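Local coordinates for protein Dok-7 (Mus musculus, PDB 3ML4) that acts as a cytoplasmic adaptor that dimerizes, binds the receptor tyrosine kinase MuSK and phosphoinositides, and activates MuSK in neuromuscular synapse formation, at residues L142-D147 / T151-W156; T126-G131 / G184-S189; E114-H119 / S197-C202. All blocks are in the same frame, centred on the assembly; numbering follows the deposited sequence.

Contact 1 of 3, residues L142-D147 / T151-W156; sequences LVLARD and TVMGQW
The indole of W156 meets L142 and L144 at its edge. L142 O lies near the ring plane, 3.5 Å from W156 CE3. L144 CD1 also lies near that plane, 4.1 Å from W156 CH2. Elsewhere the rings of F173 and F186 meet the indole edge-to-face, and NE1 is hydrogen-bonded to W182 O. The first torsion of L142 sets CG anti to the backbone N (chi1 -172°), and its CD2 comes 4.0 Å from W156 CE3.

Further along, selenomethionine M153 reaches across the first strand. Its methyl CE touches R146 CG at 3.5 Å and L144 CB at 3.6 Å. M153 CG sits between the backbone N and carbonyl carbon (chi1 51°), and the chain then runs extended to carry the selenium beside R146 CD. The aliphatic part of R146 thus packs on M153, while its NE forms salt bridges with D147 OD1, through a weak hydrogen bond, and with E129 OE1 in the loop after strand 115-122.

The other face carries V143, V152 and Q155. V143 CG1 crosses V152 CG2 at about a right angle, 3.9 Å away, and V143 CG2 rests on Q155 CB.

Six backbone hydrogen bonds join the antiparallel strands. V143 pairs with Q155 and A145 with V152. Between them M153 and G154 both stand opposite L144, a beta bulge: L144 N bonds to G154 O, and M153 N to L144 O at 3.1 Å.

This hairpin lies at one end of the seven-stranded PTB sheet. Strand 151-157 is outermost, and strand 141-146 also pairs with strand 133-138. L142 and L144 pack on L135, and L144 also touches V120 and V122 of strand 115-122. On the other face V143 and V152 touch C67, in strand 59-71 of the PH domain.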
ATOM      1  N   LEU B 142       1.121   2.738 -14.931  1.00 26.69           N
ATOM      2  CA  LEU B 142       1.713   3.720 -15.824  1.00 26.35           C
ATOM      3  C   LEU B 142       0.609   4.530 -16.475  1.00 25.97           C
ATOM      4  O   LEU B 142      -0.390   3.987 -16.943  1.00 25.72           O
ATOM      5  CB  LEU B 142       2.577   3.046 -16.894  1.00 26.41           C
ATOM      6  CG  LEU B 142       3.419   3.966 -17.789  1.00 26.50           C
ATOM      7  CD1 LEU B 142       4.625   4.521 -17.029  1.00 25.90           C
ATOM      8  CD2 LEU B 142       3.861   3.237 -19.057  1.00 26.48           C
ATOM      9  N   VAL B 143       0.809   5.838 -16.506  1.00 25.78           N
ATOM     10  CA  VAL B 143      -0.193   6.762 -16.994  1.00 25.56           C
ATOM     11  C   VAL B 143       0.456   7.833 -17.866  1.00 25.57           C
ATOM     12  O   VAL B 143       1.585   8.255 -17.616  1.00 25.47           O
ATOM     13  CB  VAL B 143      -0.989   7.372 -15.797  1.00 25.42           C
ATOM     14  CG1 VAL B 143      -1.369   8.829 -16.017  1.00 24.82           C
ATOM     15  CG2 VAL B 143      -2.213   6.533 -15.507  1.00 25.48           C
ATOM     16  N   LEU B 144      -0.256   8.240 -18.907  1.00 25.79           N
ATOM     17  CA  LEU B 144       0.093   9.440 -19.653  1.00 26.30           C
ATOM     18  C   LEU B 144      -0.924  10.528 -19.342  1.00 26.34           C
ATOM     19  O   LEU B 144      -2.117  10.249 -19.250  1.00 26.38           O
ATOM     20  CB  LEU B 144       0.167   9.155 -21.161  1.00 26.12           C
ATOM     21  CG  LEU B 144       1.564   8.836 -21.706  1.00 26.36           C
ATOM     22  CD1 LEU B 144       1.500   8.216 -23.094  1.00 27.75           C
ATOM     23  CD2 LEU B 144       2.453  10.079 -21.724  1.00 25.87           C
ATOM     24  N   ALA B 145      -0.453  11.758 -19.170  1.00 26.69           N
ATOM     25  CA  ALA B 145      -1.335  12.864 -18.782  1.00 27.15           C
ATOM     26  C   ALA B 145      -1.087  14.135 -19.584  1.00 27.43           C
ATOM     27  O   ALA B 145       0.053  14.463 -19.913  1.00 27.52           O
ATOM     28  CB  ALA B 145      -1.229  13.140 -17.280  1.00 26.93           C
ATOM     29  N   ARG B 146      -2.175  14.843 -19.874  1.00 28.04           N
ATOM     30  CA  ARG B 146      -2.168  16.022 -20.735  1.00 28.56           C
ATOM     31  C   ARG B 146      -3.015  17.137 -20.165  1.00 28.62           C
ATOM     32  O   ARG B 146      -3.939  16.895 -19.380  1.00 28.30           O
ATOM     33  CB  ARG B 146      -2.782  15.685 -22.089  1.00 28.77           C
ATOM     34  CG  ARG B 146      -1.814  15.390 -23.184  1.00 30.20           C
ATOM     35  CD  ARG B 146      -2.568  15.219 -24.490  1.00 31.97           C
ATOM     36  NE  ARG B 146      -2.863  16.504 -25.113  1.00 33.54           N
ATOM     37  CZ  ARG B 146      -2.072  17.107 -25.993  1.00 34.11           C
ATOM     38  NH1 ARG B 146      -0.928  16.542 -26.362  1.00 34.93           N
ATOM     39  NH2 ARG B 146      -2.426  18.277 -26.503  1.00 34.01           N
ATOM     40  N   ASP B 147      -2.712  18.351 -20.622  1.00 28.82           N
ATOM     41  CA  ASP B 147      -3.517  19.551 -20.377  1.00 29.20           C
ATOM     42  C   ASP B 147      -3.488  20.038 -18.930  1.00 29.44           C
ATOM     43  O   ASP B 147      -2.894  19.415 -18.044  1.00 29.60           O
ATOM     44  CB  ASP B 147      -4.979  19.377 -20.841  1.00 29.10           C
ATOM     45  CG  ASP B 147      -5.104  18.695 -22.199  1.00 29.24           C
ATOM     46  OD1 ASP B 147      -4.142  18.731 -22.995  1.00 30.11           O
ATOM     47  OD2 ASP B 147      -6.182  18.119 -22.470  1.00 29.59           O
ATOM     48  N   THR B 151      -5.599  15.457 -17.425  1.00 32.28           N
ATOM     49  CA  THR B 151      -6.509  14.322 -17.570  1.00 33.04           C
ATOM     50  C   THR B 151      -5.748  13.114 -18.105  1.00 33.32           C
ATOM     51  O   THR B 151      -4.814  13.260 -18.889  1.00 33.36           O
ATOM     52  CB  THR B 151      -7.702  14.633 -18.507  1.00 32.91           C
ATOM     53  OG1 THR B 151      -7.215  15.019 -19.796  1.00 33.59           O
ATOM     54  CG2 THR B 151      -8.568  15.749 -17.939  1.00 32.86           C
ATOM     55  N   VAL B 152      -6.161  11.927 -17.672  1.00 34.08           N
ATOM     56  CA  VAL B 152      -5.507  10.673 -18.043  1.00 34.64           C
ATOM     57  C   VAL B 152      -5.958  10.235 -19.432  1.00 35.45           C
ATOM     58  O   VAL B 152      -7.150  10.034 -19.667  1.00 35.61           O
ATOM     59  CB  VAL B 152      -5.789   9.563 -16.989  1.00 34.47           C
ATOM     60  CG1 VAL B 152      -5.354   8.177 -17.487  1.00 34.32           C
ATOM     61  CG2 VAL B 152      -5.104   9.900 -15.675  1.00 33.90           C
HETATM   62  N   MSE B 153      -4.996  10.088 -20.338  1.00 36.29           N
HETATM   63  CA  MSE B 153      -5.259   9.723 -21.731  1.00 38.00           C
HETATM   64  C   MSE B 153      -4.774   8.319 -22.106  1.00 36.69           C
HETATM   65  O   MSE B 153      -5.035   7.847 -23.212  1.00 36.79           O
HETATM   66  CB  MSE B 153      -4.622  10.743 -22.673  1.00 37.89           C
HETATM   67  CG  MSE B 153      -3.157  11.005 -22.387  1.00 39.57           C
HETATM   68 SE   MSE B 153      -2.148  11.503 -23.977  1.00 43.53          SE
HETATM   69  CE  MSE B 153      -0.544  12.129 -23.089  1.00 39.91           C
ATOM     70  N   GLY B 154      -4.060   7.673 -21.192  1.00 35.95           N
ATOM     71  CA  GLY B 154      -3.542   6.326 -21.416  1.00 35.04           C
ATOM     72  C   GLY B 154      -3.089   5.728 -20.103  1.00 34.46           C
ATOM     73  O   GLY B 154      -2.438   6.408 -19.310  1.00 34.50           O
ATOM     74  N   GLN B 155      -3.445   4.465 -19.870  1.00 33.86           N
ATOM     75  CA  GLN B 155      -3.122   3.780 -18.615  1.00 33.42           C
ATOM     76  C   GLN B 155      -2.791   2.297 -18.801  1.00 32.84           C
ATOM     77  O   GLN B 155      -3.469   1.586 -19.540  1.00 33.02           O
ATOM     78  CB  GLN B 155      -4.255   3.941 -17.595  1.00 33.33           C
ATOM     79  CG  GLN B 155      -5.599   3.366 -18.041  1.00 33.83           C
ATOM     80  CD  GLN B 155      -6.676   3.492 -16.978  1.00 33.92           C
ATOM     81  OE1 GLN B 155      -7.691   4.155 -17.184  1.00 34.13           O
ATOM     82  NE2 GLN B 155      -6.455   2.860 -15.830  1.00 34.64           N
ATOM     83  N   TRP B 156      -1.746   1.843 -18.115  1.00 32.17           N
ATOM     84  CA  TRP B 156      -1.304   0.453 -18.172  1.00 31.46           C
ATOM     85  C   TRP B 156      -0.862   0.007 -16.784  1.00 31.39           C
ATOM     86  O   TRP B 156      -0.289   0.798 -16.036  1.00 31.46           O
ATOM     87  CB  TRP B 156      -0.113   0.297 -19.132  1.00 31.07           C
ATOM     88  CG  TRP B 156      -0.324   0.814 -20.539  1.00 30.50           C
ATOM     89  CD1 TRP B 156      -0.666   0.079 -21.635  1.00 30.43           C
ATOM     90  CD2 TRP B 156      -0.197   2.172 -20.992  1.00 29.78           C
ATOM     91  NE1 TRP B 156      -0.762   0.889 -22.745  1.00 30.03           N
ATOM     92  CE2 TRP B 156      -0.482   2.178 -22.378  1.00 30.21           C
ATOM     93  CE3 TRP B 156       0.126   3.380 -20.363  1.00 30.02           C
ATOM     94  CZ2 TRP B 156      -0.459   3.350 -23.146  1.00 30.19           C
ATOM     95  CZ3 TRP B 156       0.152   4.544 -21.124  1.00 30.37           C
ATOM     96  CH2 TRP B 156      -0.141   4.519 -22.505  1.00 30.55           C
TER

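Contact 2 of 3, residues T126-G131 / G184-S189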
ATOM      1  N   THR B 126      -0.519   6.106 -33.181  1.00 29.90           N
ATOM      2  CA  THR B 126      -1.228   5.180 -32.307  1.00 30.28           C
ATOM      3  C   THR B 126      -2.607   5.714 -31.905  1.00 30.62           C
ATOM      4  O   THR B 126      -3.044   6.743 -32.411  1.00 30.53           O
ATOM      5  CB  THR B 126      -0.396   4.875 -31.037  1.00 30.31           C
ATOM      6  OG1 THR B 126      -0.458   5.988 -30.136  1.00 30.22           O
ATOM      7  CG2 THR B 126       1.065   4.580 -31.395  1.00 29.91           C
ATOM      8  N   LYS B 127      -3.283   4.999 -31.003  1.00 31.10           N
ATOM      9  CA  LYS B 127      -4.544   5.448 -30.401  1.00 31.53           C
ATOM     10  C   LYS B 127      -4.364   6.723 -29.564  1.00 31.40           C
ATOM     11  O   LYS B 127      -5.314   7.475 -29.362  1.00 31.42           O
ATOM     12  CB  LYS B 127      -5.134   4.340 -29.511  1.00 31.92           C
ATOM     13  CG  LYS B 127      -6.533   3.811 -29.889  1.00 33.14           C
ATOM     14  CD  LYS B 127      -6.492   2.534 -30.738  1.00 34.65           C
ATOM     15  CE  LYS B 127      -6.664   2.844 -32.230  1.00 35.52           C
ATOM     16  NZ  LYS B 127      -6.327   1.678 -33.109  1.00 35.80           N
ATOM     17  N   LEU B 128      -3.144   6.950 -29.076  1.00 31.33           N
ATOM     18  CA  LEU B 128      -2.829   8.096 -28.218  1.00 31.15           C
ATOM     19  C   LEU B 128      -2.735   9.397 -29.003  1.00 31.32           C
ATOM     20  O   LEU B 128      -2.186   9.435 -30.108  1.00 31.59           O
ATOM     21  CB  LEU B 128      -1.501   7.881 -27.477  1.00 31.08           C
ATOM     22  CG  LEU B 128      -1.248   6.672 -26.571  1.00 30.53           C
ATOM     23  CD1 LEU B 128       0.223   6.610 -26.217  1.00 29.95           C
ATOM     24  CD2 LEU B 128      -2.092   6.721 -25.308  1.00 30.60           C
ATOM     25  N   GLU B 129      -3.266  10.463 -28.415  1.00 31.20           N
ATOM     26  CA  GLU B 129      -3.096  11.803 -28.944  1.00 31.00           C
ATOM     27  C   GLU B 129      -1.620  12.179 -28.916  1.00 30.90           C
ATOM     28  O   GLU B 129      -0.922  11.930 -27.932  1.00 30.94           O
ATOM     29  CB  GLU B 129      -3.902  12.795 -28.111  1.00 30.99           C
ATOM     30  CG  GLU B 129      -4.016  14.178 -28.733  1.00 31.06           C
ATOM     31  CD  GLU B 129      -4.687  15.192 -27.818  1.00 31.00           C
ATOM     32  OE1 GLU B 129      -5.088  14.832 -26.686  1.00 29.66           O
ATOM     33  OE2 GLU B 129      -4.815  16.361 -28.244  1.00 31.37           O
ATOM     34  N   SER B 130      -1.153  12.779 -30.000  1.00 30.83           N
ATOM     35  CA  SER B 130       0.236  13.212 -30.097  1.00 30.73           C
ATOM     36  C   SER B 130       0.469  14.583 -29.449  1.00 30.59           C
ATOM     37  O   SER B 130      -0.487  15.308 -29.152  1.00 30.54           O
ATOM     38  CB  SER B 130       0.683  13.225 -31.564  1.00 30.79           C
ATOM     39  OG  SER B 130      -0.096  14.118 -32.335  1.00 30.76           O
ATOM     40  N   GLY B 131       1.743  14.917 -29.230  1.00 30.49           N
ATOM     41  CA  GLY B 131       2.154  16.216 -28.691  1.00 30.27           C
ATOM     42  C   GLY B 131       2.714  16.124 -27.281  1.00 30.38           C
ATOM     43  O   GLY B 131       2.756  15.033 -26.706  1.00 30.37           O
ATOM     44  N   GLY B 184      -0.418  -2.829 -27.661  1.00 34.04           N
ATOM     45  CA  GLY B 184       0.364  -2.371 -28.804  1.00 32.40           C
ATOM     46  C   GLY B 184       1.624  -1.621 -28.427  1.00 31.48           C
ATOM     47  O   GLY B 184       2.012  -1.579 -27.261  1.00 31.26           O
ATOM     48  N   VAL B 185       2.246  -1.008 -29.433  1.00 30.51           N
ATOM     49  CA  VAL B 185       3.553  -0.377 -29.298  1.00 29.23           C
ATOM     50  C   VAL B 185       3.426   1.151 -29.331  1.00 28.40           C
ATOM     51  O   VAL B 185       2.759   1.706 -30.202  1.00 28.55           O
ATOM     52  CB  VAL B 185       4.515  -0.879 -30.407  1.00 29.25           C
ATOM     53  CG1 VAL B 185       5.940  -0.422 -30.141  1.00 29.09           C
ATOM     54  CG2 VAL B 185       4.460  -2.405 -30.513  1.00 28.80           C
ATOM     55  N   PHE B 186       4.070   1.818 -28.375  1.00 27.07           N
ATOM     56  CA  PHE B 186       3.953   3.271 -28.211  1.00 25.71           C
ATOM     57  C   PHE B 186       5.315   3.946 -28.123  1.00 25.30           C
ATOM     58  O   PHE B 186       6.257   3.388 -27.546  1.00 25.03           O
ATOM     59  CB  PHE B 186       3.115   3.606 -26.972  1.00 25.08           C
ATOM     60  CG  PHE B 186       1.733   3.016 -26.999  1.00 23.80           C
ATOM     61  CD1 PHE B 186       1.461   1.826 -26.337  1.00 22.42           C
ATOM     62  CD2 PHE B 186       0.705   3.642 -27.699  1.00 22.40           C
ATOM     63  CE1 PHE B 186       0.186   1.272 -26.368  1.00 21.93           C
ATOM     64  CE2 PHE B 186      -0.574   3.101 -27.724  1.00 21.88           C
ATOM     65  CZ  PHE B 186      -0.832   1.911 -27.062  1.00 22.21           C
ATOM     66  N   PHE B 187       5.397   5.154 -28.683  1.00 24.76           N
ATOM     67  CA  PHE B 187       6.667   5.844 -28.894  1.00 24.52           C
ATOM     68  C   PHE B 187       6.673   7.224 -28.267  1.00 24.33           C
ATOM     69  O   PHE B 187       5.794   8.037 -28.544  1.00 24.33           O
ATOM     70  CB  PHE B 187       6.937   6.004 -30.393  1.00 24.60           C
ATOM     71  CG  PHE B 187       7.087   4.713 -31.138  1.00 24.41           C
ATOM     72  CD1 PHE B 187       8.343   4.288 -31.558  1.00 24.80           C
ATOM     73  CD2 PHE B 187       5.974   3.932 -31.446  1.00 24.69           C
ATOM     74  CE1 PHE B 187       8.490   3.103 -32.257  1.00 24.69           C
ATOM     75  CE2 PHE B 187       6.107   2.738 -32.142  1.00 24.31           C
ATOM     76  CZ  PHE B 187       7.365   2.325 -32.549  1.00 25.37           C
ATOM     77  N   LEU B 188       7.681   7.499 -27.446  1.00 24.40           N
ATOM     78  CA  LEU B 188       7.808   8.799 -26.789  1.00 24.58           C
ATOM     79  C   LEU B 188       9.174   9.418 -27.043  1.00 24.71           C
ATOM     80  O   LEU B 188      10.181   8.713 -27.073  1.00 24.44           O
ATOM     81  CB  LEU B 188       7.570   8.681 -25.274  1.00 24.45           C
ATOM     82  CG  LEU B 188       6.391   7.855 -24.739  1.00 24.65           C
ATOM     83  CD1 LEU B 188       6.400   7.822 -23.205  1.00 24.72           C
ATOM     84  CD2 LEU B 188       5.055   8.372 -25.254  1.00 24.17           C
ATOM     85  N   SER B 189       9.184  10.737 -27.229  1.00 25.04           N
ATOM     86  CA  SER B 189      10.408  11.524 -27.324  1.00 25.44           C
ATOM     87  C   SER B 189      10.722  12.139 -25.969  1.00 25.66           C
ATOM     88  O   SER B 189       9.862  12.766 -25.346  1.00 25.45           O
ATOM     89  CB  SER B 189      10.273  12.643 -28.365  1.00 25.37           C
ATOM     90  OG  SER B 189      10.370  12.140 -29.686  1.00 26.02           O
TER
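T126 and F186 have the nearest backbones, with their CA atoms 6.9 Å apart, where the irregular segment 126-131 passes the strand 184-189. The contact is therefore made mainly by side chains.

F186 is the centre of it. T126 OG1 lies in the plane of the F186 ring, at its edge, 3.6 Å from CD2. L128 CD1 approaches the same CD2 obliquely, and the two side chains cross at about a right angle. The T126 methyl CG2 also borders F186 CD2 and lies 3.5 Å from V185 O.

T126 OG1 also accepts a hydrogen bond from L128 N, 3.0 Å away, with an N-H...O angle of 148°. This is an ST turn. The first torsion of T126 (chi1 76°) places OG1 between the backbone N and carbonyl carbon, where it can reach both the amide of L128 and the ring edge. The turn brings T126 and L128 together at the CD2 and CE2 atoms of F186. W182 covers part of L128, and V122 touches it too.

Strand 184-189 is held in the PTB sheet by backbone bonds to strand 170-175, such as F186 with F173. Across to the loop, by contrast, the contact is van der Waals packing. Its one side-chain hydrogen bond lies inside the loop, so the loop is shaped by its own turn, and its hold on F186 rests on close packing and shape.

Contact 3 of 3, residues E114-H119 / S197-C202; sequences EVHRFH and SFLFDC
H116, whose ring carries L199 on one face, donates a hydrogen bond from NE2 to E114 OE1. The bond is 2.8 Å from NE2 to OE1 and nearly straight, with an N-H...O angle of 171°. The acceptor lies in the imidazole plane, and the carboxylate meets the donor nearly along the C-O axis. E114 OE2 has a second partner, S208 OG. The buried carboxylate is therefore held at both oxygens, and the imidazole is fixed in its rotation.

With the ring so turned, L199 CD1 lies over its face. The methyl is 3.6 Å from the centroid of the H116 ring and 17° off the ring normal, a CH-pi contact. It sits toward the CE1 and ND1 side; CE1 of H116 is 3.4 Å from CD1 of L199. The other methyl of L199, CD2, lies by the base of the ring, 3.8 Å from H116 CG. It also meets the edge of F118, 4.1 Å from CE2. L199 points toward the strand, and with CG anti to the backbone N (chi1 -159°) its forked end reaches H116 and F118.

H116 and F118 alternate with residues that point the other way on strand 115-122. Together they meet helix 193-203, the C-terminal helix that packs against the sheet in a PTB domain, whose fold is of the PH type. L137 of the adjoining strand 133-138 also touches L199.

With an alanine here instead of H116, L199 would probably lose the flat surface under CD1, and E114 OE1 would be left without its NE2 donor.

Elsewhere on the helix D201 OD1 hydrogen-bonds to Y164 OH and to a polar side chain of the bound peptide. E114 packs against P35 of the second subunit.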
ATOM      1  N   GLU B 114       6.657   4.852  -5.079  1.00 27.28           N
ATOM      2  CA  GLU B 114       7.447   5.195  -6.258  1.00 27.01           C
ATOM      3  C   GLU B 114       6.584   5.957  -7.258  1.00 26.90           C
ATOM      4  O   GLU B 114       5.804   5.363  -8.012  1.00 26.80           O
ATOM      5  CB  GLU B 114       8.082   3.949  -6.885  1.00 26.96           C
ATOM      6  CG  GLU B 114       9.130   3.261  -6.001  1.00 26.54           C
ATOM      7  CD  GLU B 114      10.392   4.097  -5.779  1.00 26.65           C
ATOM      8  OE1 GLU B 114      10.750   4.930  -6.645  1.00 25.52           O
ATOM      9  OE2 GLU B 114      11.035   3.913  -4.724  1.00 27.37           O
ATOM     10  N   VAL B 115       6.714   7.280  -7.226  1.00 26.73           N
ATOM     11  CA  VAL B 115       5.936   8.171  -8.085  1.00 26.79           C
ATOM     12  C   VAL B 115       6.842   9.200  -8.760  1.00 26.94           C
ATOM     13  O   VAL B 115       7.418  10.083  -8.115  1.00 26.59           O
ATOM     14  CB  VAL B 115       4.686   8.791  -7.353  1.00 27.05           C
ATOM     15  CG1 VAL B 115       4.891   8.864  -5.853  1.00 26.91           C
ATOM     16  CG2 VAL B 115       4.277  10.155  -7.933  1.00 26.39           C
ATOM     17  N   HIS B 116       6.958   9.036 -10.077  1.00 27.08           N
ATOM     18  CA  HIS B 116       7.913   9.751 -10.911  1.00 27.08           C
ATOM     19  C   HIS B 116       7.189  10.320 -12.124  1.00 26.89           C
ATOM     20  O   HIS B 116       6.156   9.790 -12.543  1.00 27.03           O
ATOM     21  CB  HIS B 116       8.999   8.789 -11.394  1.00 27.26           C
ATOM     22  CG  HIS B 116       9.753   8.111 -10.290  1.00 28.06           C
ATOM     23  ND1 HIS B 116      11.077   8.389 -10.014  1.00 28.68           N
ATOM     24  CD2 HIS B 116       9.376   7.159  -9.405  1.00 27.99           C
ATOM     25  CE1 HIS B 116      11.477   7.645  -8.999  1.00 28.35           C
ATOM     26  NE2 HIS B 116      10.464   6.888  -8.612  1.00 28.34           N
ATOM     27  N   ARG B 117       7.728  11.392 -12.692  1.00 26.51           N
ATOM     28  CA  ARG B 117       7.133  11.983 -13.873  1.00 26.39           C
ATOM     29  C   ARG B 117       8.213  12.446 -14.842  1.00 26.16           C
ATOM     30  O   ARG B 117       9.262  12.939 -14.427  1.00 26.04           O
ATOM     31  CB  ARG B 117       6.198  13.137 -13.488  1.00 26.63           C
ATOM     32  CG  ARG B 117       6.860  14.498 -13.448  1.00 27.40           C
ATOM     33  CD  ARG B 117       5.955  15.567 -12.904  1.00 29.36           C
ATOM     34  NE  ARG B 117       6.372  15.940 -11.560  1.00 31.05           N
ATOM     35  CZ  ARG B 117       7.329  16.822 -11.297  1.00 32.56           C
ATOM     36  NH1 ARG B 117       7.956  17.439 -12.297  1.00 33.41           N
ATOM     37  NH2 ARG B 117       7.657  17.091 -10.035  1.00 32.65           N
ATOM     38  N   PHE B 118       7.948  12.275 -16.133  1.00 26.09           N
ATOM     39  CA  PHE B 118       8.870  12.696 -17.186  1.00 25.94           C
ATOM     40  C   PHE B 118       8.112  13.434 -18.277  1.00 26.08           C
ATOM     41  O   PHE B 118       7.140  12.906 -18.826  1.00 26.02           O
ATOM     42  CB  PHE B 118       9.567  11.487 -17.804  1.00 25.93           C
ATOM     43  CG  PHE B 118      10.255  10.589 -16.808  1.00 26.21           C
ATOM     44  CD1 PHE B 118      11.624  10.689 -16.595  1.00 25.82           C
ATOM     45  CD2 PHE B 118       9.535   9.625 -16.097  1.00 25.97           C
ATOM     46  CE1 PHE B 118      12.270   9.849 -15.683  1.00 25.72           C
ATOM     47  CE2 PHE B 118      10.167   8.794 -15.187  1.00 25.89           C
ATOM     48  CZ  PHE B 118      11.541   8.905 -14.983  1.00 26.08           C
ATOM     49  N   HIS B 119       8.547  14.660 -18.577  1.00 26.32           N
ATOM     50  CA  HIS B 119       7.997  15.429 -19.692  1.00 26.19           C
ATOM     51  C   HIS B 119       8.378  14.767 -21.018  1.00 25.77           C
ATOM     52  O   HIS B 119       9.562  14.643 -21.344  1.00 25.76           O
ATOM     53  CB  HIS B 119       8.499  16.875 -19.668  1.00 26.61           C
ATOM     54  CG  HIS B 119       7.942  17.705 -18.549  1.00 28.40           C
ATOM     55  ND1 HIS B 119       8.735  18.445 -17.696  1.00 29.85           N
ATOM     56  CD2 HIS B 119       6.667  17.879 -18.120  1.00 29.16           C
ATOM     57  CE1 HIS B 119       7.973  19.063 -16.810  1.00 29.93           C
ATOM     58  NE2 HIS B 119       6.715  18.733 -17.042  1.00 30.16           N
ATOM     59  N   SER B 197      13.877   3.640 -18.504  1.00 32.19           N
ATOM     60  CA  SER B 197      14.094   2.206 -18.673  1.00 31.20           C
ATOM     61  C   SER B 197      14.644   1.568 -17.397  1.00 30.74           C
ATOM     62  O   SER B 197      14.234   0.465 -17.014  1.00 30.50           O
ATOM     63  CB  SER B 197      15.049   1.959 -19.844  1.00 31.22           C
ATOM     64  OG  SER B 197      14.977   0.620 -20.291  1.00 31.05           O
ATOM     65  N   PHE B 198      15.571   2.270 -16.748  1.00 29.82           N
ATOM     66  CA  PHE B 198      16.157   1.802 -15.503  1.00 29.18           C
ATOM     67  C   PHE B 198      15.133   1.776 -14.364  1.00 28.60           C
ATOM     68  O   PHE B 198      15.128   0.858 -13.539  1.00 28.38           O
ATOM     69  CB  PHE B 198      17.357   2.662 -15.121  1.00 29.32           C
ATOM     70  CG  PHE B 198      17.828   2.447 -13.716  1.00 29.77           C
ATOM     71  CD1 PHE B 198      18.533   1.292 -13.375  1.00 29.69           C
ATOM     72  CD2 PHE B 198      17.561   3.393 -12.728  1.00 29.66           C
ATOM     73  CE1 PHE B 198      18.970   1.092 -12.073  1.00 30.13           C
ATOM     74  CE2 PHE B 198      17.995   3.204 -11.424  1.00 29.66           C
ATOM     75  CZ  PHE B 198      18.697   2.053 -11.093  1.00 29.65           C
ATOM     76  N   LEU B 199      14.276   2.793 -14.327  1.00 27.82           N
ATOM     77  CA  LEU B 199      13.174   2.835 -13.382  1.00 27.10           C
ATOM     78  C   LEU B 199      12.266   1.627 -13.597  1.00 26.57           C
ATOM     79  O   LEU B 199      11.894   0.937 -12.646  1.00 26.26           O
ATOM     80  CB  LEU B 199      12.380   4.126 -13.567  1.00 27.09           C
ATOM     81  CG  LEU B 199      11.525   4.585 -12.392  1.00 26.59           C
ATOM     82  CD1 LEU B 199      12.379   5.446 -11.489  1.00 26.80           C
ATOM     83  CD2 LEU B 199      10.321   5.362 -12.885  1.00 26.16           C
ATOM     84  N   PHE B 200      11.932   1.382 -14.862  1.00 26.09           N
ATOM     85  CA  PHE B 200      11.134   0.230 -15.272  1.00 25.72           C
ATOM     86  C   PHE B 200      11.790  -1.093 -14.867  1.00 25.55           C
ATOM     87  O   PHE B 200      11.138  -1.960 -14.285  1.00 25.72           O
ATOM     88  CB  PHE B 200      10.900   0.275 -16.785  1.00 25.58           C
ATOM     89  CG  PHE B 200       9.688   1.069 -17.207  1.00 25.32           C
ATOM     90  CD1 PHE B 200       9.363   2.281 -16.594  1.00 25.84           C
ATOM     91  CD2 PHE B 200       8.887   0.614 -18.248  1.00 25.17           C
ATOM     92  CE1 PHE B 200       8.246   3.017 -16.999  1.00 25.85           C
ATOM     93  CE2 PHE B 200       7.765   1.337 -18.659  1.00 25.71           C
ATOM     94  CZ  PHE B 200       7.446   2.543 -18.033  1.00 25.80           C
ATOM     95  N   ASP B 201      13.081  -1.230 -15.158  1.00 25.36           N
ATOM     96  CA  ASP B 201      13.852  -2.424 -14.801  1.00 25.26           C
ATOM     97  C   ASP B 201      13.806  -2.723 -13.308  1.00 25.31           C
ATOM     98  O   ASP B 201      13.714  -3.885 -12.895  1.00 25.45           O
ATOM     99  CB  ASP B 201      15.315  -2.270 -15.238  1.00 25.10           C
ATOM    100  CG  ASP B 201      15.491  -2.329 -16.749  1.00 24.87           C
ATOM    101  OD1 ASP B 201      14.587  -2.832 -17.454  1.00 24.16           O
ATOM    102  OD2 ASP B 201      16.542  -1.870 -17.228  1.00 23.78           O
ATOM    103  N   CYS B 202      13.891  -1.666 -12.508  1.00 25.15           N
ATOM    104  CA  CYS B 202      13.908  -1.799 -11.070  1.00 24.96           C
ATOM    105  C   CYS B 202      12.548  -2.229 -10.533  1.00 25.27           C
ATOM    106  O   CYS B 202      12.462  -3.222  -9.809  1.00 25.55           O
ATOM    107  CB  CYS B 202      14.368  -0.497 -10.423  1.00 25.04           C
ATOM    108  SG  CYS B 202      16.141  -0.191 -10.589  1.00 23.53           S
TER

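All three contacts belong to the PTB domain and reach its seven-stranded sheet. Along the chain contact 1 lies within the loop closed by contact 2, and contact 2 within that closed by contact 3. Contacts 1 and 2 have centres 11 Å apart and touch directly: R146 NE is 3.2 Å from E129 OE1, and L144 CD1 is 3.7 Å from L128 CD1. The centre of contact 3 is 15 Å from that of contact 1, and L142 CD1 meets F200 CZ at 3.6 Å. Contacts 2 and 3 lie 18 Å apart between centres and do not touch, though strand 184-189 leads into helix 193-203. The helix of contact 3 also meets the bound peptide, through S197 and D201.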